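Local coordinates for probable porin (Pseudomonas aeruginosa, PDB 4FSP), which probably forms a beta-barrel channel of the OprD porin family that lets solutes cross the outer membrane, at residues 308-313 against 356-361; 341-346 against 360-365; 379-384 against 397-402. All coordinates share one frame; numbering follows the deposited sequence.

Contact 1 (308-313 against 356-361)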
loop_
_atom_site.group_PDB
_atom_site.type_symbol
_atom_site.label_atom_id
_atom_site.label_comp_id
_atom_site.label_asym_id
_atom_site.label_seq_id
_atom_site.Cartn_x
_atom_site.Cartn_y
_atom_site.Cartn_z
ATOM N N GLN A 308 4.424 -11.293 1.931
ATOM C CA GLN A 308 3.445 -11.326 3.013
ATOM C C GLN A 308 4.136 -10.994 4.330
ATOM O O GLN A 308 3.522 -10.422 5.226
ATOM C CB GLN A 308 2.752 -12.700 3.081
ATOM C CG GLN A 308 1.695 -12.852 4.194
ATOM C CD GLN A 308 1.061 -14.246 4.235
ATOM O OE1 GLN A 308 0.872 -14.891 3.193
ATOM N NE2 GLN A 308 0.728 -14.715 5.445
ATOM N N TYR A 309 5.422 -11.326 4.442
ATOM C CA TYR A 309 6.143 -11.074 5.689
ATOM C C TYR A 309 7.351 -10.142 5.522
ATOM O O TYR A 309 7.490 -9.160 6.251
ATOM C CB TYR A 309 6.600 -12.387 6.328
ATOM C CG TYR A 309 7.315 -12.178 7.639
ATOM C CD1 TYR A 309 6.629 -11.724 8.759
ATOM C CD2 TYR A 309 8.674 -12.427 7.762
ATOM C CE1 TYR A 309 7.279 -11.525 9.969
ATOM C CE2 TYR A 309 9.334 -12.231 8.965
ATOM C CZ TYR A 309 8.632 -11.781 10.066
ATOM O OH TYR A 309 9.288 -11.591 11.264
ATOM N N ASN A 310 8.236 -10.459 4.584
ATOM C CA ASN A 310 9.515 -9.748 4.506
ATOM C C ASN A 310 9.519 -8.734 3.380
ATOM O O ASN A 310 8.780 -8.880 2.395
ATOM C CB ASN A 310 10.684 -10.726 4.330
ATOM C CG ASN A 310 12.047 -10.051 4.480
ATOM O OD1 ASN A 310 12.298 -9.338 5.462
ATOM N ND2 ASN A 310 12.933 -10.279 3.505
ATOM N N ASP A 311 10.362 -7.717 3.517
ATOM C CA ASP A 311 10.420 -6.640 2.526
ATOM C C ASP A 311 11.768 -6.604 1.805
ATOM O O ASP A 311 12.009 -5.746 0.961
ATOM C CB ASP A 311 10.131 -5.294 3.194
ATOM C CG ASP A 311 11.090 -4.988 4.336
ATOM O OD1 ASP A 311 12.026 -5.784 4.572
ATOM O OD2 ASP A 311 10.918 -3.938 5.001
ATOM N N PHE A 312 12.639 -7.549 2.151
ATOM C CA PHE A 312 13.932 -7.682 1.503
ATOM C C PHE A 312 14.602 -6.335 1.341
ATOM O O PHE A 312 14.990 -5.959 0.233
ATOM C CB PHE A 312 13.747 -8.390 0.156
ATOM C CG PHE A 312 13.218 -9.788 0.312
ATOM C CD1 PHE A 312 11.851 -10.013 0.451
ATOM C CD2 PHE A 312 14.089 -10.871 0.382
ATOM C CE1 PHE A 312 11.355 -11.297 0.632
ATOM C CE2 PHE A 312 13.598 -12.164 0.563
ATOM C CZ PHE A 312 12.234 -12.375 0.705
ATOM N N ALA A 313 14.713 -5.615 2.454
ATOM C CA ALA A 313 15.172 -4.233 2.433
ATOM C C ALA A 313 16.224 -3.939 3.498
ATOM O O ALA A 313 16.300 -2.819 4.000
ATOM C CB ALA A 313 13.986 -3.266 2.563
ATOM N N SER A 356 23.551 -13.167 5.674
ATOM C CA SER A 356 23.266 -12.229 4.605
ATOM C C SER A 356 22.188 -12.738 3.650
ATOM O O SER A 356 21.756 -12.020 2.746
ATOM C CB SER A 356 24.558 -11.935 3.839
ATOM O OG SER A 356 25.183 -13.139 3.450
ATOM N N ARG A 357 21.760 -13.979 3.843
ATOM C CA ARG A 357 20.811 -14.581 2.915
ATOM C C ARG A 357 19.477 -14.902 3.574
ATOM O O ARG A 357 19.409 -15.170 4.782
ATOM C CB ARG A 357 21.423 -15.824 2.273
ATOM C CG ARG A 357 22.733 -15.531 1.548
ATOM C CD ARG A 357 23.462 -16.800 1.149
ATOM N NE ARG A 357 24.746 -16.491 0.523
ATOM C CZ ARG A 357 24.884 -16.123 -0.748
ATOM N NH1 ARG A 357 23.818 -16.019 -1.532
ATOM N NH2 ARG A 357 26.086 -15.857 -1.237
ATOM N N GLU A 358 18.416 -14.854 2.771
ATOM C CA GLU A 358 17.056 -15.083 3.256
ATOM C C GLU A 358 16.129 -15.327 2.068
ATOM O O GLU A 358 16.419 -14.897 0.944
ATOM C CB GLU A 358 16.559 -13.893 4.093
ATOM C CG GLU A 358 16.491 -12.574 3.318
ATOM C CD GLU A 358 15.975 -11.414 4.154
ATOM O OE1 GLU A 358 15.711 -11.600 5.365
ATOM O OE2 GLU A 358 15.821 -10.302 3.604
ATOM N N TRP A 359 15.024 -16.030 2.308
ATOM C CA TRP A 359 14.045 -16.252 1.252
ATOM C C TRP A 359 12.621 -16.354 1.803
ATOM O O TRP A 359 12.418 -16.509 3.008
ATOM C CB TRP A 359 14.420 -17.476 0.393
ATOM C CG TRP A 359 14.436 -18.795 1.133
ATOM C CD1 TRP A 359 15.509 -19.387 1.740
ATOM C CD2 TRP A 359 13.325 -19.692 1.321
ATOM N NE1 TRP A 359 15.134 -20.587 2.298
ATOM C CE2 TRP A 359 13.813 -20.798 2.052
ATOM C CE3 TRP A 359 11.988 -19.668 0.931
ATOM C CZ2 TRP A 359 12.985 -21.868 2.405
ATOM C CZ3 TRP A 359 11.171 -20.731 1.295
ATOM C CH2 TRP A 359 11.674 -21.813 2.022
ATOM N N GLU A 360 11.641 -16.257 0.909
ATOM C CA GLU A 360 10.236 -16.332 1.287
ATOM C C GLU A 360 9.404 -16.905 0.139
ATOM O O GLU A 360 9.606 -16.541 -1.027
ATOM C CB GLU A 360 9.702 -14.936 1.686
ATOM C CG GLU A 360 8.222 -14.942 2.136
ATOM C CD GLU A 360 7.746 -13.622 2.772
ATOM O OE1 GLU A 360 8.579 -12.850 3.308
ATOM O OE2 GLU A 360 6.515 -13.370 2.761
ATOM N N ARG A 361 8.475 -17.800 0.464
ATOM C CA ARG A 361 7.493 -18.275 -0.510
ATOM C C ARG A 361 6.099 -17.945 -0.006
ATOM O O ARG A 361 5.722 -18.331 1.107
ATOM C CB ARG A 361 7.624 -19.797 -0.773
ATOM C CG ARG A 361 6.299 -20.476 -1.196
ATOM C CD ARG A 361 6.501 -21.822 -1.862
ATOM N NE ARG A 361 6.959 -21.670 -3.242
ATOM C CZ ARG A 361 6.285 -22.074 -4.315
ATOM N NH1 ARG A 361 5.110 -22.679 -4.187
ATOM N NH2 ARG A 361 6.799 -21.875 -5.524
HETATM O O HOH W 1 14.729 -7.674 4.490
#
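E360 binds the backbone at Y309 and N310 with both oxygens of its carboxylate. N of Y309 donates to OE2 of E360 over 2.9 Å, and the next amide, N of N310, donates to OE1 of E360 over 2.7 Å. Each oxygen uses the syn lone pair, on the side of its fellow, and one acid group thus bridges two consecutive N-H groups of a segment without regular secondary structure. The reach comes from the side-chain shape: CG of E360 is anti to its backbone N (chi1 -178°), and the chain runs extended from there. The amide of Q308 just before has its own acceptor, OD2 of D362.

E358, two residues back along the same side of the strand, meets N310 tip to tip. ND2 of N310 makes a weak bond to OE2 of E358 at 2.9 Å, with amide and carboxylate planes 76° apart. A water accepts from N of A313 at 2.9 Å and lies within hydrogen-bonding distance of OE2 of E358 and OD1 of N310. The second oxygen of E358, OE1, is taken by the hydroxyl of Y386.

Between the two acids lies the F312 ring. Its edge at CZ approaches CB of E360 to 3.7 Å, while ND2 of N310 sits over the centre of one face, bringing polar and aromatic groups together in a buried setting.

Beyond the two segments, NE2 of Q308 bonds to E396. The loop between strands 299-300 and 318-327 folds against the E358 and E360 face of strand 358-368, consistent with a loop folded inward in the barrel. That strand is flanked by strand 336-346, carrying F343, and strand 378-388, carrying A384 and Y386.

Contact 2 (341-346 against 360-365)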
loop_
_atom_site.group_PDB
_atom_site.type_symbol
_atom_site.label_atom_id
_atom_site.label_comp_id
_atom_site.label_asym_id
_atom_site.label_seq_id
_atom_site.Cartn_x
_atom_site.Cartn_y
_atom_site.Cartn_z
ATOM N N ARG A 341 4.423 -16.846 -5.238
ATOM C CA ARG A 341 5.637 -16.098 -5.535
ATOM C C ARG A 341 6.775 -16.556 -4.643
ATOM O O ARG A 341 6.573 -17.021 -3.512
ATOM C CB ARG A 341 5.401 -14.583 -5.392
ATOM C CG ARG A 341 4.821 -14.173 -4.032
ATOM C CD ARG A 341 4.524 -12.663 -3.973
ATOM N NE ARG A 341 3.892 -12.287 -2.706
ATOM C CZ ARG A 341 3.351 -11.100 -2.462
ATOM N NH1 ARG A 341 3.375 -10.157 -3.395
ATOM N NH2 ARG A 341 2.790 -10.854 -1.287
ATOM N N TYR A 342 7.982 -16.421 -5.161
ATOM C CA TYR A 342 9.159 -16.818 -4.425
ATOM C C TYR A 342 10.160 -15.676 -4.508
ATOM O O TYR A 342 10.382 -15.112 -5.590
ATOM C CB TYR A 342 9.733 -18.114 -5.019
ATOM C CG TYR A 342 11.032 -18.526 -4.388
ATOM C CD1 TYR A 342 11.054 -19.154 -3.154
ATOM C CD2 TYR A 342 12.240 -18.287 -5.026
ATOM C CE1 TYR A 342 12.251 -19.528 -2.569
ATOM C CE2 TYR A 342 13.437 -18.659 -4.456
ATOM C CZ TYR A 342 13.437 -19.272 -3.226
ATOM O OH TYR A 342 14.631 -19.642 -2.653
ATOM N N PHE A 343 10.740 -15.318 -3.364
ATOM C CA PHE A 343 11.758 -14.270 -3.311
ATOM C C PHE A 343 13.018 -14.872 -2.729
ATOM O O PHE A 343 12.951 -15.641 -1.770
ATOM C CB PHE A 343 11.410 -13.130 -2.339
ATOM C CG PHE A 343 10.018 -12.577 -2.447
ATOM C CD1 PHE A 343 8.955 -13.186 -1.781
ATOM C CD2 PHE A 343 9.790 -11.383 -3.122
ATOM C CE1 PHE A 343 7.675 -12.640 -1.837
ATOM C CE2 PHE A 343 8.514 -10.838 -3.186
ATOM C CZ PHE A 343 7.455 -11.466 -2.545
ATOM N N SER A 344 14.166 -14.455 -3.247
ATOM C CA SER A 344 15.450 -14.868 -2.698
ATOM C C SER A 344 16.378 -13.660 -2.545
ATOM O O SER A 344 16.596 -12.905 -3.501
ATOM C CB SER A 344 16.096 -15.916 -3.602
ATOM O OG SER A 344 17.431 -16.167 -3.191
ATOM N N GLY A 345 16.927 -13.477 -1.349
ATOM C CA GLY A 345 17.803 -12.345 -1.095
ATOM C C GLY A 345 19.214 -12.706 -0.634
ATOM O O GLY A 345 19.422 -13.706 0.071
ATOM N N HIS A 346 20.187 -11.883 -1.020
ATOM C CA HIS A 346 21.568 -12.081 -0.588
ATOM C C HIS A 346 22.273 -10.742 -0.426
ATOM O O HIS A 346 21.747 -9.702 -0.845
ATOM C CB HIS A 346 22.320 -12.936 -1.606
ATOM C CG HIS A 346 22.537 -12.261 -2.927
ATOM N ND1 HIS A 346 21.620 -12.321 -3.957
ATOM C CD2 HIS A 346 23.573 -11.520 -3.393
ATOM C CE1 HIS A 346 22.082 -11.651 -4.997
ATOM N NE2 HIS A 346 23.267 -11.156 -4.682
ATOM N N GLU A 360 11.641 -16.257 0.909
ATOM C CA GLU A 360 10.236 -16.332 1.287
ATOM C C GLU A 360 9.404 -16.905 0.139
ATOM O O GLU A 360 9.606 -16.541 -1.027
ATOM C CB GLU A 360 9.702 -14.936 1.686
ATOM C CG GLU A 360 8.222 -14.942 2.136
ATOM C CD GLU A 360 7.746 -13.622 2.772
ATOM O OE1 GLU A 360 8.579 -12.850 3.308
ATOM O OE2 GLU A 360 6.515 -13.370 2.761
ATOM N N ARG A 361 8.475 -17.800 0.464
ATOM C CA ARG A 361 7.493 -18.275 -0.510
ATOM C C ARG A 361 6.099 -17.945 -0.006
ATOM O O ARG A 361 5.722 -18.331 1.107
ATOM C CB ARG A 361 7.624 -19.797 -0.773
ATOM C CG ARG A 361 6.299 -20.476 -1.196
ATOM C CD ARG A 361 6.501 -21.822 -1.862
ATOM N NE ARG A 361 6.959 -21.670 -3.242
ATOM C CZ ARG A 361 6.285 -22.074 -4.315
ATOM N NH1 ARG A 361 5.110 -22.679 -4.187
ATOM N NH2 ARG A 361 6.799 -21.875 -5.524
ATOM N N ASP A 362 5.341 -17.210 -0.812
ATOM C CA ASP A 362 3.960 -16.900 -0.466
ATOM C C ASP A 362 3.070 -17.635 -1.438
ATOM O O ASP A 362 3.415 -17.790 -2.617
ATOM C CB ASP A 362 3.657 -15.400 -0.593
ATOM C CG ASP A 362 4.474 -14.549 0.356
ATOM O OD1 ASP A 362 4.958 -15.093 1.375
ATOM O OD2 ASP A 362 4.633 -13.332 0.073
ATOM N N SER A 363 1.928 -18.086 -0.932
ATOM C CA SER A 363 0.877 -18.656 -1.749
ATOM C C SER A 363 -0.427 -18.004 -1.325
ATOM O O SER A 363 -0.636 -17.698 -0.147
ATOM C CB SER A 363 0.798 -20.168 -1.556
ATOM O OG SER A 363 1.932 -20.805 -2.131
ATOM N N ASP A 364 -1.312 -17.793 -2.284
ATOM C CA ASP A 364 -2.512 -17.018 -2.046
ATOM C C ASP A 364 -3.625 -17.735 -2.802
ATOM O O ASP A 364 -3.477 -18.054 -3.985
ATOM C CB ASP A 364 -2.239 -15.589 -2.540
ATOM C CG ASP A 364 -3.468 -14.717 -2.607
ATOM O OD1 ASP A 364 -4.447 -15.079 -3.298
ATOM O OD2 ASP A 364 -3.431 -13.625 -1.998
ATOM N N LEU A 365 -4.716 -18.039 -2.107
ATOM C CA LEU A 365 -5.874 -18.637 -2.751
ATOM C C LEU A 365 -7.117 -17.841 -2.386
ATOM O O LEU A 365 -7.346 -17.497 -1.210
ATOM C CB LEU A 365 -6.028 -20.118 -2.367
ATOM C CG LEU A 365 -7.147 -20.897 -3.071
ATOM C CD1 LEU A 365 -6.931 -20.865 -4.579
ATOM C CD2 LEU A 365 -7.236 -22.348 -2.570
#
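R341 and D362 face each other across an antiparallel pair of strands, with their flat groups crossing at a steep angle, guanidinium and carboxylate planes 62° apart. The salt bridge runs from NE of R341 to OD2 of D362, 3.1 Å, and enters on the anti lone pair, away from OD1. OD2 lies 25° out of the guanidinium plane, and NE and NH2 of R341 both converge on it rather than on two oxygens, the bond from NH2 to OD2 of D362 being weak, at 3.4 Å. R341 starts with CG between its backbone N and carbonyl carbon (chi1 54°) and then extends as far as NE, which carries the chain alongside CB of D362. OD2 of D362 also accepts from the backbone N of Q308, so it serves several donors at once.

The F343 ring stands beside the side chain of E360, both pointing the same way, with CD1 of F343 4.0 Å from CB of E360. Its rim then turns to D362: OD2 of D362 lies in the ring plane, 3.7 Å from CE1 of F343, where the weakly positive ring edge may favour the carboxylate oxygen.

On the other side of the sheet Y342 and R361 meet more lightly, CB of R361 lying near the plane of the tyrosine ring at its edge. These two form the non-hydrogen-bonded pair; CA-H...O contacts run from R361 to O of R341 and from Y342 to O of E360. The pairs R341 with D362 and F343 with E360 are hydrogen-bonded in both directions; N of F343 is 2.9 Å from O of E360.

Two strands of a hairpin here alternate their side chains as in a beta-barrel wall: the E360 and D362 face meets the loop at 308-313, whereas the R361 side chain lies about 6 Å from a bound detergent molecule.

Contact 3 (379-384 against 397-402)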
loop_
_atom_site.group_PDB
_atom_site.type_symbol
_atom_site.label_atom_id
_atom_site.label_comp_id
_atom_site.label_asym_id
_atom_site.label_seq_id
_atom_site.Cartn_x
_atom_site.Cartn_y
_atom_site.Cartn_z
ATOM N N LEU A 379 -13.555 -15.439 0.328
ATOM C CA LEU A 379 -12.612 -16.176 1.154
ATOM C C LEU A 379 -11.210 -15.964 0.596
ATOM O O LEU A 379 -10.961 -16.153 -0.604
ATOM C CB LEU A 379 -12.939 -17.674 1.197
ATOM C CG LEU A 379 -14.278 -18.114 1.795
ATOM C CD1 LEU A 379 -15.336 -18.313 0.708
ATOM C CD2 LEU A 379 -14.122 -19.382 2.643
ATOM N N VAL A 380 -10.297 -15.553 1.462
ATOM C CA VAL A 380 -8.919 -15.369 1.052
ATOM C C VAL A 380 -8.027 -16.104 2.035
ATOM O O VAL A 380 -8.212 -15.994 3.253
ATOM C CB VAL A 380 -8.521 -13.871 0.997
ATOM C CG1 VAL A 380 -7.071 -13.733 0.557
ATOM C CG2 VAL A 380 -9.420 -13.102 0.031
ATOM N N TRP A 381 -7.071 -16.859 1.496
ATOM C CA TRP A 381 -6.101 -17.571 2.310
ATOM C C TRP A 381 -4.712 -17.177 1.848
ATOM O O TRP A 381 -4.349 -17.424 0.692
ATOM C CB TRP A 381 -6.279 -19.086 2.150
ATOM C CG TRP A 381 -5.283 -19.902 2.925
ATOM C CD1 TRP A 381 -4.587 -19.508 4.029
ATOM C CD2 TRP A 381 -4.873 -21.255 2.652
ATOM N NE1 TRP A 381 -3.768 -20.528 4.459
ATOM C CE2 TRP A 381 -3.928 -21.611 3.634
ATOM C CE3 TRP A 381 -5.210 -22.194 1.669
ATOM C CZ2 TRP A 381 -3.314 -22.868 3.662
ATOM C CZ3 TRP A 381 -4.603 -23.442 1.699
ATOM C CH2 TRP A 381 -3.665 -23.767 2.688
ATOM N N ARG A 382 -3.939 -16.563 2.742
ATOM C CA ARG A 382 -2.556 -16.192 2.432
ATOM C C ARG A 382 -1.588 -16.935 3.346
ATOM O O ARG A 382 -1.606 -16.774 4.577
ATOM C CB ARG A 382 -2.359 -14.672 2.534
ATOM C CG ARG A 382 -3.399 -13.884 1.746
ATOM C CD ARG A 382 -3.251 -12.381 1.961
ATOM N NE ARG A 382 -1.946 -11.906 1.509
ATOM C CZ ARG A 382 -1.203 -11.021 2.165
ATOM N NH1 ARG A 382 -1.648 -10.497 3.310
ATOM N NH2 ARG A 382 -0.022 -10.658 1.672
ATOM N N ASN A 383 -0.751 -17.764 2.734
ATOM C CA ASN A 383 0.199 -18.569 3.477
ATOM C C ASN A 383 1.630 -18.183 3.137
ATOM O O ASN A 383 1.935 -17.888 1.988
ATOM C CB ASN A 383 -0.033 -20.045 3.181
ATOM C CG ASN A 383 1.092 -20.917 3.671
ATOM O OD1 ASN A 383 2.067 -21.150 2.954
ATOM N ND2 ASN A 383 0.964 -21.413 4.896
ATOM N N ALA A 384 2.514 -18.183 4.131
ATOM C CA ALA A 384 3.896 -17.793 3.880
ATOM C C ALA A 384 4.908 -18.594 4.668
ATOM O O ALA A 384 4.668 -18.976 5.816
ATOM C CB ALA A 384 4.096 -16.316 4.145
ATOM N N ASN A 397 -0.072 -17.984 8.442
ATOM C CA ASN A 397 -1.320 -18.031 7.688
ATOM C C ASN A 397 -2.220 -16.862 8.024
ATOM O O ASN A 397 -2.373 -16.508 9.190
ATOM C CB ASN A 397 -2.079 -19.317 7.982
ATOM C CG ASN A 397 -1.466 -20.506 7.303
ATOM O OD1 ASN A 397 -1.801 -20.829 6.163
ATOM N ND2 ASN A 397 -0.548 -21.162 7.989
ATOM N N ARG A 398 -2.817 -16.267 6.998
ATOM C CA ARG A 398 -3.845 -15.255 7.192
ATOM C C ARG A 398 -5.074 -15.659 6.405
ATOM O O ARG A 398 -4.975 -16.112 5.256
ATOM C CB ARG A 398 -3.358 -13.888 6.720
ATOM C CG ARG A 398 -2.320 -13.260 7.627
ATOM C CD ARG A 398 -1.649 -12.111 6.915
ATOM N NE ARG A 398 -0.515 -11.558 7.651
ATOM C CZ ARG A 398 -0.578 -10.461 8.397
ATOM N NH1 ARG A 398 -1.727 -9.805 8.523
ATOM N NH2 ARG A 398 0.507 -10.026 9.021
ATOM N N LEU A 399 -6.225 -15.487 7.040
ATOM C CA LEU A 399 -7.513 -15.903 6.504
ATOM C C LEU A 399 -8.455 -14.722 6.573
ATOM O O LEU A 399 -8.545 -14.043 7.603
ATOM C CB LEU A 399 -8.094 -17.052 7.339
ATOM C CG LEU A 399 -7.581 -18.452 7.018
ATOM C CD1 LEU A 399 -8.020 -19.443 8.088
ATOM C CD2 LEU A 399 -8.099 -18.870 5.657
ATOM N N TYR A 400 -9.151 -14.464 5.475
ATOM C CA TYR A 400 -10.060 -13.335 5.428
ATOM C C TYR A 400 -11.379 -13.807 4.863
ATOM O O TYR A 400 -11.426 -14.445 3.806
ATOM C CB TYR A 400 -9.515 -12.213 4.541
ATOM C CG TYR A 400 -8.085 -11.805 4.808
ATOM C CD1 TYR A 400 -7.027 -12.506 4.245
ATOM C CD2 TYR A 400 -7.790 -10.693 5.592
ATOM C CE1 TYR A 400 -5.704 -12.129 4.471
ATOM C CE2 TYR A 400 -6.472 -10.309 5.824
ATOM C CZ TYR A 400 -5.433 -11.030 5.258
ATOM O OH TYR A 400 -4.123 -10.654 5.484
ATOM N N LEU A 401 -12.440 -13.491 5.592
ATOM C CA LEU A 401 -13.796 -13.661 5.127
ATOM C C LEU A 401 -14.328 -12.248 4.969
ATOM O O LEU A 401 -14.351 -11.490 5.933
ATOM C CB LEU A 401 -14.603 -14.401 6.187
ATOM C CG LEU A 401 -15.959 -14.960 5.766
ATOM C CD1 LEU A 401 -15.824 -15.653 4.435
ATOM C CD2 LEU A 401 -16.447 -15.942 6.822
ATOM N N THR A 402 -14.712 -11.870 3.754
ATOM C CA THR A 402 -15.170 -10.505 3.513
ATOM C C THR A 402 -16.547 -10.476 2.893
ATOM O O THR A 402 -16.913 -11.348 2.088
ATOM C CB THR A 402 -14.240 -9.705 2.584
ATOM O OG1 THR A 402 -14.155 -10.357 1.312
ATOM C CG2 THR A 402 -12.857 -9.563 3.189
#
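W381 and N397 lie side by side and join through a short hydrogen bond. NE1 of W381 is 2.6 Å from OD1 of N397, which lies in the indole plane and accepts the N-H on a lone pair; ring and amide are nearly coplanar, 18° apart. The same oxygen takes a second donor, ND2 of N383 at 3.1 Å from OD1 of N397, but from above the carbonyl plane, 43° out of it. One amide oxygen is thereby gripped by two residues of the facing strand.

On the opposite side of the sheet NH1 of R382 donates to OH of Y400 across 3.3 Å, the hydroxyl lying in the guanidinium plane. The bend of R382 at chi3 (61°) brings its NH1 to that hydroxyl and its CD to 3.5 Å from CE1 of Y400. The hydroxyl has a further partner in the carbonyl of G138. R398 runs alongside R382, and this crowding of like charges is probably eased by the salt bridge of R398 to E396.

Apolar contacts complete each side. CB of V380 rests 3.8 Å from CD1 of Y400, their side chains crossing at a slant. On the W381 side, CD1 of W381 meets CD2 of L399, and farther along CG of L379 lies 3.9 Å from CD1 of L401.

Backbone bonds join V380 with Y400 and R382 with R398 in both directions; N of R382 is 2.8 Å from O of R398. The intervening pairs are non-hydrogen-bonded, and CA-H...O contacts line them.

This hairpin has strand 358-368 next to 378-388, where R382 touches D364. Strand 394-406 pairs in turn with 24-38, whose F32 meets the Y400 ring, so the chain's last strand closes the barrel on its first.

In the fold
Contacts 1 and 2 share strand 358-368, E360 and R361, and lie about 8 Å apart between centres; contact 3 is the next hairpin along the wall. Contact 1 is the buried one, where an irregular loop is held by carboxylates, its amides bonded to acidic side chains. Contact 2 is partly buried and adds regular backbone pairing to a salt bridge, and D362 links it to contact 1 through Q308. Contact 3 lies at the surface: it combines full strand pairing with side-chain bonds, amide and indole on one face, arginine and tyrosine on the other. Q308 also reaches R382 of contact 3, while backbone bonds from S363 and L365 tie contacts 2 and 3.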